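Local coordinates for protein Isomerase/lactonizing enzyme (Agrobacterium fabrum str. C58, PDB 2NQL) that belongs to the enolase superfamily, in the mandelate racemase/muconate lactonizing enzyme family, and carries a sodium ion in its barrel domain, at residues D273-I278 / G302-E307; G67-I72 / L123-I128; A61-W66 / W131-Q136. All coordinates share one frame; numbering follows the deposited sequence.

Contacts 2 and 3 are two stations on one interface: both pair strand 64-70, at the border of the antiparallel N-terminal sheet, with helix 117-138. Their centres lie about 15 Å apart, and they meet where Ile128 packs on the backbone of Trp66. Because strand and helix run in roughly opposite directions, contact 3 joins the start of the strand to the later part of the helix, and its chain loop encloses that of contact 2. Together they hold strand to helix within the N-terminal domain. Contact 1, later in the chain, is internal to the barrel domain, between helices 271-278 and 295-308, its centre about 22 Å from that of contact 2.

Contact 1. Residues D273-I278 / G302-E307; sequences DMRARI and GALAAE
Leu304 lies at the centre of this helix-helix contact, touching Met274, Arg275 and Ile278 of the facing helix. Its CG stands anti to the backbone N (chi1 -174°), which carries both methyls out toward residues 273-278. CD2 lies 3.7 Å from Arg275 CG and also packs against CG and SD of Met274. Ile278 comes tip to tip with the same leucine, its CD1 3.9 Å from Leu304 CG. That reach depends on an uncommon torsion, with Ile278 CG1 held between the backbone N and the carbonyl carbon (chi1 71°).

Met274 also starts anti to its backbone N, and its chain stays extended to the end, so the terminal methyl passes Leu304 and reaches the next residue. CE sits 3.7 Å from the backbone N of Ala305 and 4.0 Å from Ala305 CB. Just ahead of Gly302 in the same helix, Ile301 also touches Met274.

Arg275, partly exposed, lies over Leu304. Its chain runs extended from CG to NE and brings the guanidinium across the leucine, with CD2 4.1 Å above the centre of one face and CD1 3.6 Å from NH1. The polar end is held in two ways: NE bonds to ND1 of His271, one turn back, and NH1 gives a hydrogen bond to a water that donates in turn to Glu307 OE1. The opposite charges thus meet through water, with Arg275 NH1 and Glu307 OE1 5.0 Å apart.

The two helix segments run nearly parallel, at 23° with their axes 11.0 Å apart, a spacing that side chains span. Such side-chain packing between neighbouring, similarly directed helices is characteristic of the outer helical layer of the enolase-type TIM barrel.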
loop_
_atom_site.group_PDB
_atom_site.type_symbol
_atom_site.label_atom_id
_atom_site.label_comp_id
_atom_site.label_asym_id
_atom_site.label_seq_id
_atom_site.Cartn_x
_atom_site.Cartn_y
_atom_site.Cartn_z
ATOM N N ASP A 273 -5.358 -3.467 -9.136
ATOM C CA ASP A 273 -4.259 -2.727 -9.739
ATOM C C ASP A 273 -4.213 -2.912 -11.236
ATOM O O ASP A 273 -3.936 -1.962 -11.959
ATOM C CB ASP A 273 -2.929 -3.161 -9.113
ATOM C CG ASP A 273 -2.920 -2.928 -7.624
ATOM O OD1 ASP A 273 -3.459 -1.882 -7.221
ATOM O OD2 ASP A 273 -2.401 -3.758 -6.858
ATOM N N MET A 274 -4.448 -4.140 -11.684
ATOM C CA MET A 274 -4.469 -4.428 -13.116
ATOM C C MET A 274 -5.605 -3.679 -13.818
ATOM O O MET A 274 -5.376 -3.045 -14.862
ATOM C CB MET A 274 -4.600 -5.922 -13.356
ATOM C CG MET A 274 -4.594 -6.284 -14.826
ATOM S SD MET A 274 -4.348 -8.039 -15.019
ATOM C CE MET A 274 -4.619 -8.208 -16.787
ATOM N N ARG A 275 -6.803 -3.749 -13.235
ATOM C CA ARG A 275 -7.994 -3.044 -13.759
ATOM C C ARG A 275 -7.782 -1.564 -14.008
ATOM O O ARG A 275 -8.188 -1.049 -15.044
ATOM C CB ARG A 275 -9.203 -3.240 -12.845
ATOM C CG ARG A 275 -9.677 -4.657 -12.725
ATOM C CD ARG A 275 -10.948 -4.817 -11.903
ATOM N NE ARG A 275 -11.217 -6.237 -11.658
ATOM C CZ ARG A 275 -11.782 -7.078 -12.526
ATOM N NH1 ARG A 275 -12.181 -6.659 -13.725
ATOM N NH2 ARG A 275 -11.955 -8.351 -12.189
ATOM N N ALA A 276 -7.124 -0.883 -13.074
ATOM C CA ALA A 276 -6.789 0.532 -13.229
ATOM C C ALA A 276 -5.933 0.844 -14.459
ATOM O O ALA A 276 -6.072 1.921 -15.049
ATOM C CB ALA A 276 -6.133 1.065 -11.956
ATOM N N ARG A 277 -5.079 -0.096 -14.869
ATOM C CA ARG A 277 -4.233 0.134 -16.049
ATOM C C ARG A 277 -4.875 -0.300 -17.357
ATOM O O ARG A 277 -4.802 0.421 -18.344
ATOM C CB ARG A 277 -2.837 -0.501 -15.906
ATOM C CG ARG A 277 -1.849 0.338 -15.133
ATOM C CD ARG A 277 -1.924 -0.000 -13.666
ATOM N NE ARG A 277 -1.147 0.870 -12.804
ATOM C CZ ARG A 277 -1.350 0.971 -11.493
ATOM N NH1 ARG A 277 -2.314 0.259 -10.913
ATOM N NH2 ARG A 277 -0.592 1.785 -10.768
ATOM N N ILE A 278 -5.513 -1.468 -17.376
ATOM C CA ILE A 278 -5.989 -2.006 -18.640
ATOM C C ILE A 278 -7.264 -1.309 -19.119
ATOM O O ILE A 278 -7.554 -1.301 -20.316
ATOM C CB ILE A 278 -6.103 -3.551 -18.635
ATOM C CG1 ILE A 278 -7.279 -4.019 -17.759
ATOM C CG2 ILE A 278 -4.744 -4.188 -18.202
ATOM C CD1 ILE A 278 -7.636 -5.477 -17.920
ATOM N N GLY A 302 -4.372 -13.596 -13.723
ATOM C CA GLY A 302 -4.325 -14.495 -14.882
ATOM C C GLY A 302 -5.667 -14.595 -15.610
ATOM O O GLY A 302 -5.711 -14.509 -16.840
ATOM N N ALA A 303 -6.748 -14.759 -14.849
ATOM C CA ALA A 303 -8.121 -14.802 -15.398
ATOM C C ALA A 303 -8.542 -13.498 -16.082
ATOM O O ALA A 303 -9.173 -13.507 -17.147
ATOM C CB ALA A 303 -9.111 -15.167 -14.296
ATOM N N LEU A 304 -8.180 -12.368 -15.481
ATOM C CA LEU A 304 -8.413 -11.066 -16.097
ATOM C C LEU A 304 -7.613 -10.859 -17.387
ATOM O O LEU A 304 -8.119 -10.264 -18.351
ATOM C CB LEU A 304 -8.153 -9.925 -15.098
ATOM C CG LEU A 304 -8.513 -8.521 -15.593
ATOM C CD1 LEU A 304 -10.019 -8.441 -15.970
ATOM C CD2 LEU A 304 -8.143 -7.472 -14.525
ATOM N N ALA A 305 -6.382 -11.378 -17.417
ATOM C CA ALA A 305 -5.583 -11.353 -18.637
ATOM C C ALA A 305 -6.247 -12.156 -19.763
ATOM O O ALA A 305 -6.266 -11.700 -20.919
ATOM C CB ALA A 305 -4.173 -11.875 -18.372
ATOM N N ALA A 306 -6.773 -13.330 -19.413
ATOM C CA ALA A 306 -7.524 -14.182 -20.363
ATOM C C ALA A 306 -8.746 -13.486 -20.943
ATOM O O ALA A 306 -9.028 -13.622 -22.143
ATOM C CB ALA A 306 -7.914 -15.529 -19.730
ATOM N N GLU A 307 -9.441 -12.712 -20.112
ATOM C CA GLU A 307 -10.581 -11.898 -20.563
ATOM C C GLU A 307 -10.247 -10.879 -21.642
ATOM O O GLU A 307 -11.130 -10.472 -22.406
ATOM C CB GLU A 307 -11.256 -11.184 -19.387
ATOM C CG GLU A 307 -12.107 -12.087 -18.506
ATOM C CD GLU A 307 -12.454 -11.445 -17.165
ATOM O OE1 GLU A 307 -12.705 -10.219 -17.129
ATOM O OE2 GLU A 307 -12.478 -12.171 -16.144
HETATM O O HOH W 1 -14.042 -9.029 -14.873
#

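Contact 2. Residues G67-I72 / L123-I128; sequences GETYGI and LAALDI
Ala125 and Gly67 bring helix and strand together at very short range, their CA atoms 4.5 Å apart and the two axes only 5.9 Å.

The polar part is a single CA-H...O contact: Gly67 CA meets the carbonyl oxygen of Ala125 at 3.4 Å, nearly straight at the hydrogen (173°). A side chain on Gly67 would run into that same oxygen, so the bare CA is what permits the approach.

The rest is van der Waals packing. Ala125 CB rests on the strand backbone, 3.8 Å from Glu68 C, and also meets the CG2 methyl of Thr69 at 3.9 Å. Ile128 has CG2 anti to the backbone N and CG1 anti to the carbonyl carbon (chi1 -65°), which spreads its branches along the strand: CG2 touches Gly67 CA, while CD1 reaches Glu68 O at 3.7 Å. This apolar cover leaves Glu68 N and O buried without a hydrogen-bond partner in the model.

Glu68 points away from the helix, its carboxylate held by Ser52 and by backbone N-H groups of Ala320 and Phe323. Thr69 OG1 has one proton to share between two carbonyls, that of Gly291 in the barrel domain and that of Asp121, just ahead of Leu123 in the same helix.

A helix packed against the border strand of an antiparallel sheet and running almost antiparallel to it (162°) is characteristic of the alpha+beta capping domain of the enolase superfamily.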
loop_
_atom_site.group_PDB
_atom_site.type_symbol
_atom_site.label_atom_id
_atom_site.label_comp_id
_atom_site.label_asym_id
_atom_site.label_seq_id
_atom_site.Cartn_x
_atom_site.Cartn_y
_atom_site.Cartn_z
ATOM N N GLY A 67 5.067 -20.566 3.254
ATOM C CA GLY A 67 4.856 -19.447 2.362
ATOM C C GLY A 67 6.044 -18.500 2.472
ATOM O O GLY A 67 6.898 -18.668 3.345
ATOM N N GLU A 68 6.071 -17.491 1.609
ATOM C CA GLU A 68 7.198 -16.555 1.566
ATOM C C GLU A 68 6.758 -15.247 0.918
ATOM O O GLU A 68 5.876 -15.239 0.061
ATOM C CB GLU A 68 8.360 -17.191 0.767
ATOM C CG GLU A 68 9.727 -16.449 0.876
ATOM C CD GLU A 68 10.779 -16.974 -0.112
ATOM O OE1 GLU A 68 10.426 -17.742 -1.036
ATOM O OE2 GLU A 68 11.953 -16.562 0.018
ATOM N N THR A 69 7.376 -14.140 1.328
ATOM C CA THR A 69 7.160 -12.864 0.670
ATOM C C THR A 69 8.465 -12.064 0.767
ATOM O O THR A 69 9.458 -12.563 1.287
ATOM C CB THR A 69 5.956 -12.081 1.319
ATOM O OG1 THR A 69 5.672 -10.901 0.571
ATOM C CG2 THR A 69 6.206 -11.751 2.808
ATOM N N TYR A 70 8.430 -10.840 0.267
ATOM C CA TYR A 70 9.567 -9.933 0.305
ATOM C C TYR A 70 9.995 -9.706 1.733
ATOM O O TYR A 70 9.173 -9.542 2.636
ATOM C CB TYR A 70 9.206 -8.598 -0.336
ATOM C CG TYR A 70 9.397 -8.585 -1.836
ATOM C CD1 TYR A 70 8.679 -9.457 -2.667
ATOM C CD2 TYR A 70 10.311 -7.706 -2.432
ATOM C CE1 TYR A 70 8.860 -9.440 -4.060
ATOM C CE2 TYR A 70 10.489 -7.681 -3.828
ATOM C CZ TYR A 70 9.760 -8.555 -4.623
ATOM O OH TYR A 70 9.913 -8.535 -5.999
ATOM N N GLY A 71 11.299 -9.736 1.931
ATOM C CA GLY A 71 11.881 -9.368 3.205
ATOM C C GLY A 71 13.124 -8.518 3.063
ATOM O O GLY A 71 13.782 -8.282 4.062
ATOM N N ILE A 72 13.435 -8.043 1.854
ATOM C CA ILE A 72 14.639 -7.213 1.663
ATOM C C ILE A 72 14.682 -5.935 2.507
ATOM O O ILE A 72 15.750 -5.524 2.996
ATOM C CB ILE A 72 14.950 -6.877 0.184
ATOM C CG1 ILE A 72 13.705 -6.387 -0.571
ATOM C CG2 ILE A 72 15.624 -8.085 -0.510
ATOM C CD1 ILE A 72 14.055 -5.571 -1.800
ATOM N N LEU A 123 -0.236 -11.020 3.272
ATOM C CA LEU A 123 -1.307 -11.902 2.824
ATOM C C LEU A 123 -0.790 -12.926 1.830
ATOM O O LEU A 123 -1.226 -14.066 1.850
ATOM C CB LEU A 123 -2.463 -11.129 2.234
ATOM C CG LEU A 123 -3.186 -10.084 3.117
ATOM C CD1 LEU A 123 -4.432 -9.529 2.373
ATOM C CD2 LEU A 123 -3.552 -10.661 4.496
ATOM N N ALA A 124 0.153 -12.509 0.988
ATOM C CA ALA A 124 0.751 -13.392 -0.018
ATOM C C ALA A 124 1.426 -14.591 0.648
ATOM O O ALA A 124 1.198 -15.761 0.244
ATOM C CB ALA A 124 1.755 -12.591 -0.892
ATOM N N ALA A 125 2.235 -14.327 1.674
ATOM C CA ALA A 125 2.896 -15.408 2.390
ATOM C C ALA A 125 1.910 -16.390 3.047
ATOM O O ALA A 125 2.078 -17.614 2.961
ATOM C CB ALA A 125 3.918 -14.870 3.386
ATOM N N LEU A 126 0.865 -15.858 3.680
ATOM C CA LEU A 126 -0.147 -16.698 4.305
ATOM C C LEU A 126 -0.937 -17.509 3.287
ATOM O O LEU A 126 -1.295 -18.644 3.560
ATOM C CB LEU A 126 -1.118 -15.816 5.125
ATOM C CG LEU A 126 -0.424 -15.111 6.294
ATOM C CD1 LEU A 126 -1.371 -14.039 6.949
ATOM C CD2 LEU A 126 0.169 -16.062 7.392
ATOM N N ASP A 127 -1.201 -16.893 2.140
ATOM C CA ASP A 127 -2.002 -17.514 1.077
ATOM C C ASP A 127 -1.222 -18.691 0.458
ATOM O O ASP A 127 -1.777 -19.778 0.239
ATOM C CB ASP A 127 -2.369 -16.478 0.017
ATOM C CG ASP A 127 -3.283 -17.040 -1.070
ATOM O OD1 ASP A 127 -4.515 -17.131 -0.848
ATOM O OD2 ASP A 127 -2.771 -17.372 -2.163
ATOM N N ILE A 128 0.068 -18.483 0.217
ATOM C CA ILE A 128 0.911 -19.565 -0.324
ATOM C C ILE A 128 0.965 -20.759 0.670
ATOM O O ILE A 128 0.757 -21.908 0.278
ATOM C CB ILE A 128 2.342 -19.035 -0.668
ATOM C CG1 ILE A 128 2.251 -18.007 -1.810
ATOM C CG2 ILE A 128 3.283 -20.253 -1.016
ATOM C CD1 ILE A 128 3.514 -17.142 -2.004
#

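Contact 3. Residues A61-W66 / W131-Q136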
loop_
_atom_site.group_PDB
_atom_site.type_symbol
_atom_site.label_atom_id
_atom_site.label_comp_id
_atom_site.label_asym_id
_atom_site.label_seq_id
_atom_site.Cartn_x
_atom_site.Cartn_y
_atom_site.Cartn_z
ATOM N N ALA A 61 -3.552 -31.323 12.958
ATOM C CA ALA A 61 -3.115 -32.684 12.582
ATOM C C ALA A 61 -1.623 -32.852 12.212
ATOM O O ALA A 61 -1.135 -33.978 12.066
ATOM C CB ALA A 61 -4.012 -33.224 11.471
ATOM N N GLY A 62 -0.912 -31.738 12.043
ATOM C CA GLY A 62 0.542 -31.751 11.839
ATOM C C GLY A 62 1.015 -31.525 10.410
ATOM O O GLY A 62 2.212 -31.688 10.137
ATOM N N THR A 63 0.108 -31.151 9.506
ATOM C CA THR A 63 0.493 -30.783 8.131
ATOM C C THR A 63 1.204 -29.437 8.160
ATOM O O THR A 63 0.682 -28.474 8.711
ATOM C CB THR A 63 -0.715 -30.746 7.170
ATOM O OG1 THR A 63 -1.314 -32.054 7.123
ATOM C CG2 THR A 63 -0.299 -30.373 5.743
ATOM N N VAL A 64 2.402 -29.399 7.578
ATOM C CA VAL A 64 3.256 -28.207 7.610
ATOM C C VAL A 64 3.266 -27.591 6.196
ATOM O O VAL A 64 3.636 -28.267 5.225
ATOM C CB VAL A 64 4.670 -28.599 8.061
ATOM C CG1 VAL A 64 5.621 -27.391 8.026
ATOM C CG2 VAL A 64 4.630 -29.221 9.444
ATOM N N GLY A 65 2.825 -26.336 6.085
ATOM C CA GLY A 65 2.833 -25.587 4.839
ATOM C C GLY A 65 3.819 -24.429 4.975
ATOM O O GLY A 65 4.071 -23.932 6.084
ATOM N N TRP A 66 4.399 -24.027 3.857
ATOM C CA TRP A 66 5.325 -22.898 3.834
ATOM C C TRP A 66 4.886 -21.828 2.848
ATOM O O TRP A 66 4.401 -22.129 1.732
ATOM C CB TRP A 66 6.753 -23.359 3.470
ATOM C CG TRP A 66 7.467 -24.081 4.594
ATOM C CD1 TRP A 66 7.469 -25.436 4.841
ATOM C CD2 TRP A 66 8.321 -23.494 5.579
ATOM N NE1 TRP A 66 8.262 -25.714 5.919
ATOM C CE2 TRP A 66 8.788 -24.544 6.403
ATOM C CE3 TRP A 66 8.719 -22.171 5.868
ATOM C CZ2 TRP A 66 9.666 -24.324 7.474
ATOM C CZ3 TRP A 66 9.591 -21.953 6.947
ATOM C CH2 TRP A 66 10.047 -23.016 7.730
ATOM N N TRP A 131 -2.485 -22.600 0.650
ATOM C CA TRP A 131 -2.606 -23.454 -0.552
ATOM C C TRP A 131 -1.685 -24.682 -0.518
ATOM O O TRP A 131 -2.068 -25.758 -1.018
ATOM C CB TRP A 131 -2.353 -22.679 -1.843
ATOM C CG TRP A 131 -3.516 -21.875 -2.344
ATOM C CD1 TRP A 131 -3.688 -20.497 -2.261
ATOM C CD2 TRP A 131 -4.682 -22.382 -2.996
ATOM N NE1 TRP A 131 -4.884 -20.133 -2.867
ATOM C CE2 TRP A 131 -5.518 -21.268 -3.306
ATOM C CE3 TRP A 131 -5.106 -23.677 -3.363
ATOM C CZ2 TRP A 131 -6.755 -21.418 -3.962
ATOM C CZ3 TRP A 131 -6.337 -23.815 -4.021
ATOM C CH2 TRP A 131 -7.147 -22.695 -4.293
ATOM N N ASP A 132 -0.495 -24.522 0.065
ATOM C CA ASP A 132 0.449 -25.658 0.267
ATOM C C ASP A 132 -0.234 -26.723 1.136
ATOM O O ASP A 132 -0.254 -27.907 0.799
ATOM C CB ASP A 132 1.735 -25.152 0.928
ATOM C CG ASP A 132 2.842 -26.206 1.011
ATOM O OD1 ASP A 132 2.739 -27.273 0.356
ATOM O OD2 ASP A 132 3.833 -25.959 1.743
ATOM N N ILE A 133 -0.809 -26.293 2.251
ATOM C CA ILE A 133 -1.571 -27.189 3.140
ATOM C C ILE A 133 -2.760 -27.841 2.412
ATOM O O ILE A 133 -2.943 -29.070 2.508
ATOM C CB ILE A 133 -2.002 -26.456 4.449
ATOM C CG1 ILE A 133 -0.770 -26.184 5.327
ATOM C CG2 ILE A 133 -2.996 -27.307 5.253
ATOM C CD1 ILE A 133 -1.010 -25.149 6.441
ATOM N N ALA A 134 -3.535 -27.042 1.681
ATOM C CA ALA A 134 -4.712 -27.527 0.949
ATOM C C ALA A 134 -4.297 -28.672 0.020
ATOM O O ALA A 134 -4.947 -29.721 -0.034
ATOM C CB ALA A 134 -5.363 -26.385 0.137
ATOM N N GLY A 135 -3.183 -28.476 -0.674
ATOM C CA GLY A 135 -2.712 -29.475 -1.641
ATOM C C GLY A 135 -2.278 -30.750 -0.958
ATOM O O GLY A 135 -2.707 -31.837 -1.360
ATOM N N GLN A 136 -1.441 -30.622 0.067
ATOM C CA GLN A 136 -1.011 -31.760 0.874
ATOM C C GLN A 136 -2.162 -32.578 1.446
ATOM O O GLN A 136 -2.150 -33.813 1.363
ATOM C CB GLN A 136 -0.114 -31.323 2.012
ATOM C CG GLN A 136 1.284 -30.881 1.552
ATOM C CD GLN A 136 2.160 -30.546 2.725
ATOM O OE1 GLN A 136 2.394 -31.392 3.593
ATOM N NE2 GLN A 136 2.644 -29.293 2.779
HETATM O O HOH W 2 3.297 -31.645 6.097
#
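The N-terminal capping domain of the enolase fold packs helices against an antiparallel sheet, and here the start of its strand 64-70 meets the later part of helix 117-138 through hydrogen bonds as well as packing. Asp132 and Gln136, one turn apart on the helix, supply the polar groups. Asp132 CG is anti to the backbone N (chi1 -172°), which sends the carboxylate toward the strand; there OD2 takes the N-H of Trp66 with its anti lone pair at 2.9 Å, whereas Trp66 O is buried here with no partner in the model. OD1 serves two other donors, Leu373 N and Gln136 NE2, the latter approaching from well above the carboxylate plane.

Gln136 is extended beyond CG and lays its amide alongside the strand. NE2 donates to Val64 O at 2.8 Å while also bonding to Asp132 OD1 at 3.2 Å, so the amide nitrogen links aspartate and strand. On the other side of the amide, OE1 accepts from a water 2.7 Å away, and that water in turn accepts from Val64 N. Both backbone polar groups of Val64 are therefore tied to one glutamine, one directly and one through water.

Apolar groups fill in around this network. Thr63 CG2 slides past Gln136, 3.6 Å from OE1, and meets CG2 of Ile133. Ile133 lays CG1 against the backbone of Gly65, 3.7 Å from its N, and a CB on Gly65 would collide with Ile133 CG1. Ile133 also packs on Met57 and Thr59 of strand 50-59.

With both ends of the amide engaged, NE2 on Val64 O and Asp132 OD1 and OE1 on the water, the flip of Gln136 is fixed. The bonds from NE2, Trp66 N and Leu373 N would favour a negatively charged Asp132.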